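Side-chain contacts in imine reductase (Bacillus cereus, PDB 4D3D), which catalyses the NADPH-dependent, S-selective reduction of the cyclic imine 2-methylpyrroline: residues Gly177-Pro180 with Gly181-Met184; Tyr201-Ala204 with Leu205-Asn209; Val259-Val262 with Val263-Thr266; Val279-Val282 with Phe283-Met287. All coordinates share one frame; numbering follows the deposited sequence.

One long helix, 182-210, runs from the nucleotide-binding domain to the helical C-terminal domain, with interaction 1 at its beginning and interaction 2 near its end, centres about 37 Å apart. Interactions 2, 3 and 4 form a chain of neighbours: His203 CE1 lies 3.4 Å from Thr266 OG1, joining 2 to 3, and Val259 CG2 lies 3.9 Å from Phe283 CE1, joining 3 to 4. All three also touch the second subunit. None lines the polyether pocket formed by residues such as Phe232 and Tyr236, but the side chains of Leu202, Val259 and Phe283 lie about 11, 10 and 9 Å from a bound polyether.

Interaction 1: Gly177-Pro180 with Gly181-Met184; sequences GEDP and GLAM
Asp179 reaches forward to Gly181 and Leu182, and so shows how a single acidic residue can shape the entry into a helix. Its OD1 accepts from Gly181 N at 2.9 Å, a capping bond that closes an Asx turn. The N-H points fairly directly at the oxygen (158°), yet it arrives from above the carboxylate, 74° out of its plane. The backbone repeats the reach: Leu182 N donates to Asp179 O at 3.0 Å and completes a type I beta turn with Pro180 and Gly181 at its corners. With CG of Asp179 anti to its own N (chi1 164°), the carboxylate turns forward, bringing OD1 to the Gly181 amide.

Leucine and aspartate side chains then cross at about a right angle. Leu182 CG rests 3.7 Å from Asp179 CB and equally close to OD2, while Leu182 CD1 extends to Gly177 CA at 3.8 Å. Gly177 has no side chain to stand in the way of that methyl, and it adopts a positive phi that other residues rarely enter.

Second-shell groups fix the aspartate from outside. Arg119 forms a salt bridge with OD1, which therefore serves a charged partner as well as the capped amide, and Ser154 OG bonds to the Asp179 carbonyl.

The turn links strand 171-175 to helix 182-210 and lies against the sheet: Ala183 and Met184 pack on Thr134 of strand 131-137, Leu182 touches Ser154 of strand 149-155, and Ile213 of the second subunit also packs on Leu182.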
ATOM      1  N   GLY B 177       1.656  13.679  21.471  1.00 19.66           N
ATOM      2  CA  GLY B 177       0.781  14.798  21.858  1.00 21.17           C
ATOM      3  C   GLY B 177      -0.110  14.532  23.063  1.00 22.06           C
ATOM      4  O   GLY B 177      -0.044  13.439  23.626  1.00 21.32           O
ATOM      5  N   GLU B 178      -0.915  15.535  23.396  1.00 19.36           N
ATOM      6  CA  GLU B 178      -1.644  15.496  24.671  0.50 21.76           C
ATOM      7  C   GLU B 178      -2.909  14.619  24.623  1.00 20.26           C
ATOM      8  O   GLU B 178      -3.304  14.089  25.656  1.00 20.33           O
ATOM      9  CB  GLU B 178      -1.958  16.903  25.195  0.50 23.99           C
ATOM     10  CG  GLU B 178      -0.754  17.719  25.641  0.50 25.92           C
ATOM     11  CD  GLU B 178      -0.641  18.026  27.159  0.50 25.93           C
ATOM     12  OE1 GLU B 178      -1.599  18.086  27.955  0.50 33.90           O
ATOM     13  OE2 GLU B 178       0.473  18.250  27.565  0.50 26.32           O
ATOM     14  N   ASP B 179      -3.515  14.456  23.474  1.00 18.00           N
ATOM     15  CA  ASP B 179      -4.744  13.671  23.357  1.00 17.17           C
ATOM     16  C   ASP B 179      -4.372  12.226  23.604  1.00 16.24           C
ATOM     17  O   ASP B 179      -3.554  11.649  22.881  1.00 16.20           O
ATOM     18  CB  ASP B 179      -5.303  13.859  21.914  1.00 19.34           C
ATOM     19  CG  ASP B 179      -6.336  12.838  21.492  1.00 19.68           C
ATOM     20  OD1 ASP B 179      -7.073  12.251  22.296  1.00 17.38           O
ATOM     21  OD2 ASP B 179      -6.554  12.727  20.260  1.00 18.81           O
ATOM     22  N   PRO B 180      -5.033  11.596  24.572  1.00 16.04           N
ATOM     23  CA  PRO B 180      -4.771  10.180  24.847  1.00 15.81           C
ATOM     24  C   PRO B 180      -5.031   9.251  23.630  1.00 15.78           C
ATOM     25  O   PRO B 180      -4.484   8.128  23.645  1.00 17.74           O
ATOM     26  CB  PRO B 180      -5.791   9.833  25.953  1.00 19.85           C
ATOM     27  CG  PRO B 180      -6.111  11.134  26.606  1.00 20.40           C
ATOM     28  CD  PRO B 180      -6.042  12.145  25.493  1.00 17.23           C
ATOM     29  N   GLY B 181      -5.904   9.657  22.696  1.00 14.00           N
ATOM     30  CA  GLY B 181      -6.218   8.829  21.524  1.00 15.20           C
ATOM     31  C   GLY B 181      -5.040   8.756  20.535  1.00 15.95           C
ATOM     32  O   GLY B 181      -5.012   7.854  19.695  1.00 15.40           O
ATOM     33  N   LEU B 182      -4.066   9.690  20.601  1.00 16.62           N
ATOM     34  CA  LEU B 182      -3.050   9.762  19.520  1.00 17.73           C
ATOM     35  C   LEU B 182      -2.096   8.602  19.376  1.00 19.63           C
ATOM     36  O   LEU B 182      -1.790   8.181  18.241  1.00 16.34           O
ATOM     37  CB  LEU B 182      -2.242  11.093  19.590  1.00 20.33           C
ATOM     38  CG  LEU B 182      -3.019  12.360  19.403  1.00 20.29           C
ATOM     39  CD1 LEU B 182      -2.107  13.523  19.711  1.00 22.68           C
ATOM     40  CD2 LEU B 182      -3.547  12.531  17.974  1.00 24.11           C
ATOM     41  N   ALA B 183      -1.660   7.994  20.488  1.00 18.14           N
ATOM     42  CA  ALA B 183      -0.843   6.829  20.411  1.00 18.60           C
ATOM     43  C   ALA B 183      -1.532   5.699  19.652  1.00 16.71           C
ATOM     44  O   ALA B 183      -0.876   5.014  18.821  1.00 17.76           O
ATOM     45  CB  ALA B 183      -0.448   6.352  21.783  1.00 18.61           C
ATOM     46  N   MET B 184      -2.835   5.555  19.830  1.00 14.82           N
ATOM     47  CA  MET B 184      -3.586   4.537  19.095  1.00 17.33           C
ATOM     48  C   MET B 184      -3.855   4.981  17.632  1.00 17.43           C
ATOM     49  O   MET B 184      -3.892   4.141  16.710  1.00 19.07           O
ATOM     50  CB  MET B 184      -4.888   4.193  19.811  1.00 20.01           C
ATOM     51  CG  MET B 184      -4.682   3.500  21.207  1.00 25.55           C
ATOM     52  SD  MET B 184      -3.176   2.479  21.464  1.00 46.16           S
ATOM     53  CE  MET B 184      -3.903   1.513  20.330  1.00 15.99           C
TER

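Interaction 2: Tyr201-Ala204 with Leu205-Asn209; sequences YLHA and LAIAN
The Tyr201 phenol and the His203 imidazole each meet a branched aliphatic side chain one helical turn ahead, and both meetings are oblique to the ring. Leu205 CD2 lies 3.7 Å from Tyr201 OH and 4.1 Å from CZ, so the methyl touches the hydroxyl end of the phenol. The two side chains run side by side in the same direction, because CG is anti to the backbone N in both (chi1 165° and 178°). On another flank of the helix, Ile207 CD1 approaches His203 CE1 at 3.9 Å. Phe303 of the second subunit meets the same imidazole in an edge-to-face stack.

Beneath these contacts runs the regular alpha-helical ladder, exemplified by Leu205 N donating to Tyr201 O at 2.8 Å. Side-chain carbons also lie against the carbonyls: Ala206 CB comes to 3.4 Å from His203 O, and Ile207 CG1 to 3.6 Å from that same oxygen. Tyr201 continues onto Ala222 and Met226 of helix 215-242, while Ile207 packs against Thr265 and Thr266 of helix 252-268.

Both imidazole nitrogens of buried His203 have partners: ND1 bonds to Asp192 of the second subunit and NE2 to the backbone oxygen of Asp272. A carbonyl can only accept, so NE2 must carry a proton, and a carboxylate beside ND1 would probably favour a second one. The contact thus places a polar, possibly charged link between subunits beside largely apolar packing.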
ATOM      1  N   TYR B 201      -0.174  -6.815  -2.627  1.00 13.59           N
ATOM      2  CA  TYR B 201       1.033  -7.578  -3.033  1.00 14.54           C
ATOM      3  C   TYR B 201       0.679  -9.040  -3.252  1.00 15.00           C
ATOM      4  O   TYR B 201       0.980  -9.631  -4.315  1.00 14.70           O
ATOM      5  CB  TYR B 201       2.166  -7.432  -2.065  1.00 15.26           C
ATOM      6  CG  TYR B 201       3.223  -8.453  -2.266  1.00 15.43           C
ATOM      7  CD1 TYR B 201       4.060  -8.416  -3.381  1.00 17.09           C
ATOM      8  CD2 TYR B 201       3.271  -9.602  -1.434  1.00 16.48           C
ATOM      9  CE1 TYR B 201       4.978  -9.453  -3.628  1.00 18.68           C
ATOM     10  CE2 TYR B 201       4.177 -10.620  -1.639  1.00 18.63           C
ATOM     11  CZ  TYR B 201       5.025 -10.573  -2.722  1.00 19.61           C
ATOM     12  OH  TYR B 201       5.958 -11.600  -2.973  1.00 19.28           O
ATOM     13  N   LEU B 202      -0.037  -9.657  -2.310  1.00 14.34           N
ATOM     14  CA  LEU B 202      -0.480 -11.086  -2.506  1.00 14.95           C
ATOM     15  C   LEU B 202      -1.399 -11.288  -3.670  1.00 15.23           C
ATOM     16  O   LEU B 202      -1.347 -12.305  -4.415  1.00 15.11           O
ATOM     17  CB  LEU B 202      -1.120 -11.628  -1.234  1.00 15.03           C
ATOM     18  CG  LEU B 202      -0.156 -11.701  -0.027  1.00 15.43           C
ATOM     19  CD1 LEU B 202      -0.928 -12.084   1.221  1.00 15.26           C
ATOM     20  CD2 LEU B 202       0.994 -12.646  -0.145  1.00 15.54           C
ATOM     21  N   HIS B 203      -2.296 -10.345  -3.852  1.00 13.61           N
ATOM     22  CA  HIS B 203      -3.226 -10.322  -4.920  1.00 15.28           C
ATOM     23  C   HIS B 203      -2.481 -10.232  -6.317  1.00 14.14           C
ATOM     24  O   HIS B 203      -2.772 -11.063  -7.226  1.00 14.83           O
ATOM     25  CB  HIS B 203      -4.184  -9.170  -4.761  1.00 14.96           C
ATOM     26  CG  HIS B 203      -5.288  -9.195  -5.751  1.00 15.41           C
ATOM     27  ND1 HIS B 203      -5.212  -8.533  -6.979  1.00 15.48           N
ATOM     28  CD2 HIS B 203      -6.464  -9.862  -5.770  1.00 13.24           C
ATOM     29  CE1 HIS B 203      -6.291  -8.810  -7.701  1.00 14.37           C
ATOM     30  NE2 HIS B 203      -7.089  -9.573  -6.964  1.00 15.14           N
ATOM     31  N   ALA B 204      -1.599  -9.266  -6.401  1.00 15.09           N
ATOM     32  CA  ALA B 204      -0.722  -9.077  -7.591  1.00 14.42           C
ATOM     33  C   ALA B 204       0.111 -10.362  -7.841  1.00 16.05           C
ATOM     34  O   ALA B 204       0.214 -10.845  -9.016  1.00 16.56           O
ATOM     35  CB  ALA B 204       0.174  -7.886  -7.417  1.00 14.65           C
ATOM     36  N   LEU B 205       0.691 -10.931  -6.793  1.00 14.99           N
ATOM     37  CA  LEU B 205       1.446 -12.188  -6.912  1.00 15.95           C
ATOM     38  C   LEU B 205       0.561 -13.324  -7.428  1.00 15.48           C
ATOM     39  O   LEU B 205       0.996 -14.138  -8.305  1.00 17.64           O
ATOM     40  CB  LEU B 205       2.132 -12.537  -5.610  1.00 16.06           C
ATOM     41  CG  LEU B 205       2.911 -13.844  -5.606  1.00 17.87           C
ATOM     42  CD1 LEU B 205       4.042 -13.789  -6.645  1.00 18.49           C
ATOM     43  CD2 LEU B 205       3.439 -14.040  -4.215  1.00 18.56           C
ATOM     44  N   ALA B 206      -0.704 -13.436  -6.984  1.00 14.08           N
ATOM     45  CA  ALA B 206      -1.553 -14.471  -7.502  1.00 15.70           C
ATOM     46  C   ALA B 206      -1.785 -14.380  -9.029  1.00 15.86           C
ATOM     47  O   ALA B 206      -1.882 -15.407  -9.771  1.00 19.59           O
ATOM     48  CB  ALA B 206      -2.897 -14.453  -6.805  1.00 17.27           C
ATOM     49  N   ILE B 207      -1.971 -13.124  -9.514  1.00 17.10           N
ATOM     50  CA  ILE B 207      -2.072 -12.844 -10.966  1.00 17.00           C
ATOM     51  C   ILE B 207      -0.777 -13.298 -11.639  1.00 18.24           C
ATOM     52  O   ILE B 207      -0.878 -13.957 -12.705  1.00 19.70           O
ATOM     53  CB  ILE B 207      -2.366 -11.369 -11.235  1.00 15.15           C
ATOM     54  CG1 ILE B 207      -3.717 -10.964 -10.670  1.00 17.07           C
ATOM     55  CG2 ILE B 207      -2.363 -11.078 -12.773  1.00 16.99           C
ATOM     56  CD1 ILE B 207      -3.990  -9.472 -10.720  1.00 17.65           C
ATOM     57  N   ALA B 208       0.362 -12.960 -11.094  1.00 17.31           N
ATOM     58  CA  ALA B 208       1.671 -13.258 -11.711  1.00 19.27           C
ATOM     59  C   ALA B 208       1.809 -14.801 -11.782  1.00 22.97           C
ATOM     60  O   ALA B 208       2.138 -15.352 -12.797  1.00 21.36           O
ATOM     61  CB  ALA B 208       2.749 -12.735 -10.870  1.00 17.41           C
ATOM     62  N   ASN B 209       1.501 -15.454 -10.681  1.00 19.55           N
ATOM     63  CA  ASN B 209       1.507 -16.951 -10.669  1.00 22.27           C
ATOM     64  C   ASN B 209       0.607 -17.547 -11.749  1.00 26.23           C
ATOM     65  O   ASN B 209       1.011 -18.523 -12.405  1.00 31.53           O
ATOM     66  CB  ASN B 209       1.120 -17.556  -9.279  1.00 19.96           C
ATOM     67  CG  ASN B 209       2.077 -17.269  -8.126  1.00 21.36           C
ATOM     68  OD1 ASN B 209       1.672 -17.498  -6.956  1.00 23.56           O
ATOM     69  ND2 ASN B 209       3.267 -16.799  -8.349  1.00 23.26           N
TER

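Interaction 3: Val259-Val262 with Val263-Thr266; sequences VEHV and VHTT
Val259-Val262 and Val263-Thr266 are successive turns of helix 252-268 in the C-terminal domain, and their contact is a local one in which two threonine hydroxyls fold back onto the helix backbone. Thr265 OG1 donates to His261 O at 2.8 Å, and Thr266 OG1 reaches Val262 O at the same separation. In both residues the hydroxyl sits beside the backbone N and anti to the carbonyl carbon (chi1 -64° and -57°), which brings it to the carbonyl four residues back. His261 O also takes the ordinary helical N-H of Thr265 N at 3.0 Å, and Val262 O takes that of Thr266 N at 2.9 Å. Amide and hydroxyl come from opposite faces of the carbonyl plane, so one acceptor is shared by two donors, and each buried hydroxyl finds an acceptor for its proton within the helix.

The histidines behave differently. His264 places one face of its ring over Glu260 O, which stands 3.2 Å above the plane and toward the rim, near CG. Its ND1 meets the edge of the His261 ring loosely, 4.1 Å from CD2, while the two side chains pass each other at a slant.

Around this helix, Val259 packs on Val279, Leu280 and Phe283 of helix 274-288, Thr266 lies against His203 of helix 182-210, and Trp195, Asp192 and Gln188 of the second subunit approach Val259, Val262 and Thr265.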
ATOM      1  N   VAL B 259      -7.590   1.433 -13.313  1.00 14.49           N
ATOM      2  CA  VAL B 259      -8.134   0.459 -12.378  1.00 15.35           C
ATOM      3  C   VAL B 259      -8.990  -0.557 -13.076  1.00 14.50           C
ATOM      4  O   VAL B 259      -8.954  -1.752 -12.786  1.00 15.61           O
ATOM      5  CB  VAL B 259      -8.893   1.166 -11.218  1.00 15.42           C
ATOM      6  CG1 VAL B 259      -9.538   0.131 -10.307  1.00 17.44           C
ATOM      7  CG2 VAL B 259      -7.955   2.026 -10.405  1.00 15.40           C
ATOM      8  N   GLU B 260      -9.784  -0.134 -14.052  1.00 15.01           N
ATOM      9  CA  GLU B 260     -10.602  -1.052 -14.861  1.00 16.18           C
ATOM     10  C   GLU B 260      -9.754  -2.118 -15.539  1.00 15.96           C
ATOM     11  O   GLU B 260     -10.106  -3.300 -15.520  1.00 15.19           O
ATOM     12  CB  GLU B 260     -11.381  -0.320 -15.966  1.00 19.21           C
ATOM     13  CG  GLU B 260     -12.542   0.491 -15.492  1.00 23.30           C
ATOM     14  CD  GLU B 260     -13.112   1.443 -16.558  1.00 29.44           C
ATOM     15  OE1 GLU B 260     -12.449   1.699 -17.595  1.00 27.47           O
ATOM     16  OE2 GLU B 260     -14.251   1.927 -16.373  1.00 30.64           O
ATOM     17  N   HIS B 261      -8.586  -1.725 -16.089  1.00 15.78           N
ATOM     18  CA  HIS B 261      -7.657  -2.710 -16.647  1.00 15.55           C
ATOM     19  C   HIS B 261      -7.069  -3.683 -15.616  1.00 14.86           C
ATOM     20  O   HIS B 261      -6.862  -4.851 -15.894  1.00 15.35           O
ATOM     21  CB  HIS B 261      -6.535  -2.038 -17.395  1.00 17.19           C
ATOM     22  CG  HIS B 261      -7.028  -1.452 -18.664  1.00 19.66           C
ATOM     23  ND1 HIS B 261      -6.391  -0.419 -19.307  1.00 25.70           N
ATOM     24  CD2 HIS B 261      -8.148  -1.737 -19.387  1.00 23.42           C
ATOM     25  CE1 HIS B 261      -7.075  -0.107 -20.393  1.00 25.43           C
ATOM     26  NE2 HIS B 261      -8.104  -0.937 -20.505  1.00 27.88           N
ATOM     27  N   VAL B 262      -6.845  -3.213 -14.373  1.00 14.42           N
ATOM     28  CA  VAL B 262      -6.400  -4.129 -13.314  1.00 14.30           C
ATOM     29  C   VAL B 262      -7.538  -5.173 -13.011  1.00 15.41           C
ATOM     30  O   VAL B 262      -7.252  -6.366 -12.845  1.00 16.71           O
ATOM     31  CB  VAL B 262      -5.984  -3.347 -12.038  1.00 14.50           C
ATOM     32  CG1 VAL B 262      -5.809  -4.312 -10.856  1.00 15.29           C
ATOM     33  CG2 VAL B 262      -4.726  -2.517 -12.229  1.00 15.02           C
ATOM     34  N   VAL B 263      -8.772  -4.701 -12.888  1.00 14.39           N
ATOM     35  CA  VAL B 263      -9.907  -5.568 -12.686  1.00 16.82           C
ATOM     36  C   VAL B 263     -10.048  -6.604 -13.815  1.00 17.59           C
ATOM     37  O   VAL B 263     -10.172  -7.799 -13.563  1.00 17.59           O
ATOM     38  CB  VAL B 263     -11.185  -4.764 -12.507  1.00 16.95           C
ATOM     39  CG1 VAL B 263     -12.403  -5.678 -12.521  1.00 22.13           C
ATOM     40  CG2 VAL B 263     -11.115  -3.975 -11.191  1.00 17.49           C
ATOM     41  N   HIS B 264      -9.951  -6.167 -15.070  1.00 16.79           N
ATOM     42  CA  HIS B 264      -9.991  -7.094 -16.157  1.00 17.39           C
ATOM     43  C   HIS B 264      -8.892  -8.129 -16.147  1.00 16.28           C
ATOM     44  O   HIS B 264      -9.156  -9.269 -16.456  1.00 17.82           O
ATOM     45  CB  HIS B 264      -9.987  -6.293 -17.507  1.00 19.42           C
ATOM     46  CG  HIS B 264     -11.175  -5.417 -17.694  1.00 25.52           C
ATOM     47  ND1 HIS B 264     -11.179  -4.330 -18.560  1.00 31.22           N
ATOM     48  CD2 HIS B 264     -12.400  -5.456 -17.139  1.00 30.18           C
ATOM     49  CE1 HIS B 264     -12.353  -3.732 -18.507  1.00 32.75           C
ATOM     50  NE2 HIS B 264     -13.129  -4.420 -17.685  1.00 33.76           N
ATOM     51  N   THR B 265      -7.656  -7.710 -15.823  1.00 16.35           N
ATOM     52  CA  THR B 265      -6.486  -8.541 -15.762  1.00 15.60           C
ATOM     53  C   THR B 265      -6.746  -9.642 -14.719  1.00 16.52           C
ATOM     54  O   THR B 265      -6.423 -10.830 -14.911  1.00 16.66           O
ATOM     55  CB  THR B 265      -5.229  -7.733 -15.452  1.00 17.93           C
ATOM     56  OG1 THR B 265      -4.993  -6.810 -16.532  1.00 16.33           O
ATOM     57  CG2 THR B 265      -4.017  -8.610 -15.269  1.00 18.66           C
ATOM     58  N   THR B 266      -7.319  -9.193 -13.595  1.00 14.44           N
ATOM     59  CA  THR B 266      -7.659 -10.117 -12.486  1.00 16.44           C
ATOM     60  C   THR B 266      -8.667 -11.162 -12.941  1.00 17.19           C
ATOM     61  O   THR B 266      -8.396 -12.354 -12.699  1.00 19.07           O
ATOM     62  CB  THR B 266      -8.214  -9.301 -11.296  1.00 17.04           C
ATOM     63  OG1 THR B 266      -7.251  -8.291 -10.873  1.00 14.99           O
ATOM     64  CG2 THR B 266      -8.465 -10.234 -10.061  1.00 19.40           C
TER

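Interaction 4: Val279-Val282 with Phe283-Met287; sequences VLEV and FRRGM
The shortest polar bond here is a backbone one, Arg284 N to Leu280 O at 2.9 Å, and around this helical frame Glu281 lies near both arginines that follow, without a direct salt bridge to either. A water spans the gap to Arg284, donating to Glu281 OE1 at 3.0 Å and accepting from Arg284 NE at 3.1 Å in the guanidinium plane.

Toward Arg285 the carboxylate meets carbon instead: Glu281 OE2 lies 3.5 Å from Arg285 CG, because the glutamate chain bends at chi2 (61°) and turns across the arginine's aliphatic part. The carboxylate and guanidinium planes are only 15° apart, but the guanidinium of Arg285 goes on to a salt bridge with Asp272 of the second subunit. Glu281 probably still contributes a favourable field to both arginines.

On the buried side, Val279 CG1 lies alongside Phe283 CE1 at 4.0 Å, and Val279 O approaches Phe283 CD1 at 3.3 Å, in the ring plane at its edge.

Helix 274-288 presents Phe283 to Leu252 of helix 252-268 and, edge-to-face, to Trp195 of the second subunit, while Val282 packs on Phe303 of helix 300-304.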
ATOM      1  N   VAL B 279     -11.614  -1.120  -4.911  1.00 13.53           N
ATOM      2  CA  VAL B 279     -10.880   0.063  -5.412  1.00 13.55           C
ATOM      3  C   VAL B 279     -11.663   0.722  -6.549  1.00 12.79           C
ATOM      4  O   VAL B 279     -11.833   1.970  -6.529  1.00 14.68           O
ATOM      5  CB  VAL B 279      -9.456  -0.367  -5.868  1.00 14.68           C
ATOM      6  CG1 VAL B 279      -8.701   0.743  -6.554  1.00 16.26           C
ATOM      7  CG2 VAL B 279      -8.619  -0.934  -4.688  1.00 15.19           C
ATOM      8  N   LEU B 280     -12.069  -0.091  -7.529  1.00 14.46           N
ATOM      9  CA  LEU B 280     -12.830   0.396  -8.677  1.00 15.79           C
ATOM     10  C   LEU B 280     -14.110   1.167  -8.224  1.00 17.30           C
ATOM     11  O   LEU B 280     -14.415   2.228  -8.733  1.00 16.24           O
ATOM     12  CB  LEU B 280     -13.245  -0.785  -9.591  1.00 17.69           C
ATOM     13  CG  LEU B 280     -14.021  -0.374 -10.849  1.00 20.64           C
ATOM     14  CD1 LEU B 280     -13.172   0.596 -11.659  1.00 23.25           C
ATOM     15  CD2 LEU B 280     -14.428  -1.597 -11.637  1.00 25.41           C
ATOM     16  N   GLU B 281     -14.823   0.639  -7.259  1.00 16.16           N
ATOM     17  CA  GLU B 281     -16.047   1.282  -6.806  1.00 17.02           C
ATOM     18  C   GLU B 281     -15.798   2.610  -6.099  1.00 16.00           C
ATOM     19  O   GLU B 281     -16.596   3.544  -6.187  1.00 16.55           O
ATOM     20  CB  GLU B 281     -16.878   0.328  -5.983  1.00 23.54           C
ATOM     21  CG  GLU B 281     -18.217   0.943  -5.447  1.00 25.92           C
ATOM     22  CD  GLU B 281     -19.229   1.425  -6.521  1.00 32.26           C
ATOM     23  OE1 GLU B 281     -19.089   1.070  -7.753  1.00 32.89           O
ATOM     24  OE2 GLU B 281     -20.163   2.209  -6.101  1.00 37.82           O
ATOM     25  N   VAL B 282     -14.695   2.746  -5.395  1.00 14.01           N
ATOM     26  CA  VAL B 282     -14.281   4.044  -4.839  1.00 14.54           C
ATOM     27  C   VAL B 282     -14.098   5.063  -5.984  1.00 13.61           C
ATOM     28  O   VAL B 282     -14.597   6.207  -5.927  1.00 13.28           O
ATOM     29  CB  VAL B 282     -13.012   3.948  -3.975  1.00 14.14           C
ATOM     30  CG1 VAL B 282     -12.598   5.318  -3.516  1.00 15.86           C
ATOM     31  CG2 VAL B 282     -13.229   3.075  -2.742  1.00 15.47           C
ATOM     32  N   PHE B 283     -13.297   4.676  -6.985  1.00 13.37           N
ATOM     33  CA  PHE B 283     -13.086   5.538  -8.182  1.00 14.02           C
ATOM     34  C   PHE B 283     -14.412   5.920  -8.835  1.00 13.62           C
ATOM     35  O   PHE B 283     -14.598   7.095  -9.183  1.00 15.71           O
ATOM     36  CB  PHE B 283     -12.182   4.868  -9.196  1.00 12.93           C
ATOM     37  CG  PHE B 283     -10.681   5.063  -8.907  1.00 15.48           C
ATOM     38  CD1 PHE B 283     -10.041   4.323  -7.932  1.00 15.04           C
ATOM     39  CD2 PHE B 283      -9.958   5.988  -9.625  1.00 15.03           C
ATOM     40  CE1 PHE B 283      -8.723   4.604  -7.635  1.00 16.08           C
ATOM     41  CE2 PHE B 283      -8.591   6.216  -9.362  1.00 15.40           C
ATOM     42  CZ  PHE B 283      -7.999   5.481  -8.366  1.00 16.79           C
ATOM     43  N   ARG B 284     -15.298   4.959  -9.010  1.00 14.47           N
ATOM     44  CA  ARG B 284     -16.603   5.246  -9.623  1.00 16.71           C
ATOM     45  C   ARG B 284     -17.430   6.197  -8.799  1.00 17.09           C
ATOM     46  O   ARG B 284     -18.061   7.106  -9.354  1.00 13.96           O
ATOM     47  CB  ARG B 284     -17.352   3.993  -9.952  1.00 18.25           C
ATOM     48  CG  ARG B 284     -16.751   3.206 -11.098  1.00 22.74           C
ATOM     49  CD  ARG B 284     -17.640   2.125 -11.712  1.00 28.25           C
ATOM     50  NE  ARG B 284     -18.879   2.747 -12.307  1.00 26.71           N
ATOM     51  CZ  ARG B 284     -19.018   3.300 -13.543  1.00 34.37           C
ATOM     52  NH1 ARG B 284     -17.998   3.355 -14.464  1.00 34.90           N
ATOM     53  NH2 ARG B 284     -20.218   3.801 -13.903  1.00 34.77           N
ATOM     54  N   ARG B 285     -17.400   6.069  -7.492  1.00 16.82           N
ATOM     55  CA  ARG B 285     -18.088   7.023  -6.660  1.00 17.81           C
ATOM     56  C   ARG B 285     -17.548   8.406  -6.780  1.00 15.39           C
ATOM     57  O   ARG B 285     -18.279   9.372  -6.791  1.00 18.94           O
ATOM     58  CB  ARG B 285     -18.084   6.520  -5.169  1.00 16.47           C
ATOM     59  CG  ARG B 285     -18.959   5.317  -4.969  1.00 21.60           C
ATOM     60  CD  ARG B 285     -18.480   4.418  -3.809  1.00 28.91           C
ATOM     61  NE  ARG B 285     -18.639   5.030  -2.578  1.00 30.81           N
ATOM     62  CZ  ARG B 285     -18.099   4.593  -1.407  1.00 27.76           C
ATOM     63  NH1 ARG B 285     -17.177   3.542  -1.275  1.00 27.30           N
ATOM     64  NH2 ARG B 285     -18.424   5.313  -0.405  1.00 27.30           N
ATOM     65  N   GLY B 286     -16.245   8.575  -6.903  1.00 13.59           N
ATOM     66  CA  GLY B 286     -15.684   9.890  -7.130  1.00 15.09           C
ATOM     67  C   GLY B 286     -16.080  10.489  -8.485  1.00 14.13           C
ATOM     68  O   GLY B 286     -16.282  11.691  -8.578  1.00 15.42           O
ATOM     69  N   MET B 287     -16.096   9.673  -9.519  1.00 14.33           N
ATOM     70  CA  MET B 287     -16.532  10.108 -10.848  1.00 14.09           C
ATOM     71  C   MET B 287     -17.971  10.600 -10.833  1.00 14.31           C
ATOM     72  O   MET B 287     -18.260  11.682 -11.319  1.00 15.29           O
ATOM     73  CB  MET B 287     -16.341   8.970 -11.843  1.00 15.46           C
ATOM     74  CG  MET B 287     -14.873   8.641 -12.144  1.00 15.78           C
ATOM     75  SD  MET B 287     -13.928   9.949 -12.936  1.00 16.57           S
ATOM     76  CE  MET B 287     -14.874  10.136 -14.505  1.00 15.19           C
TER
HETATM   77  O   HOH W   1     -20.740   2.279  -9.912  1.00 36.54           O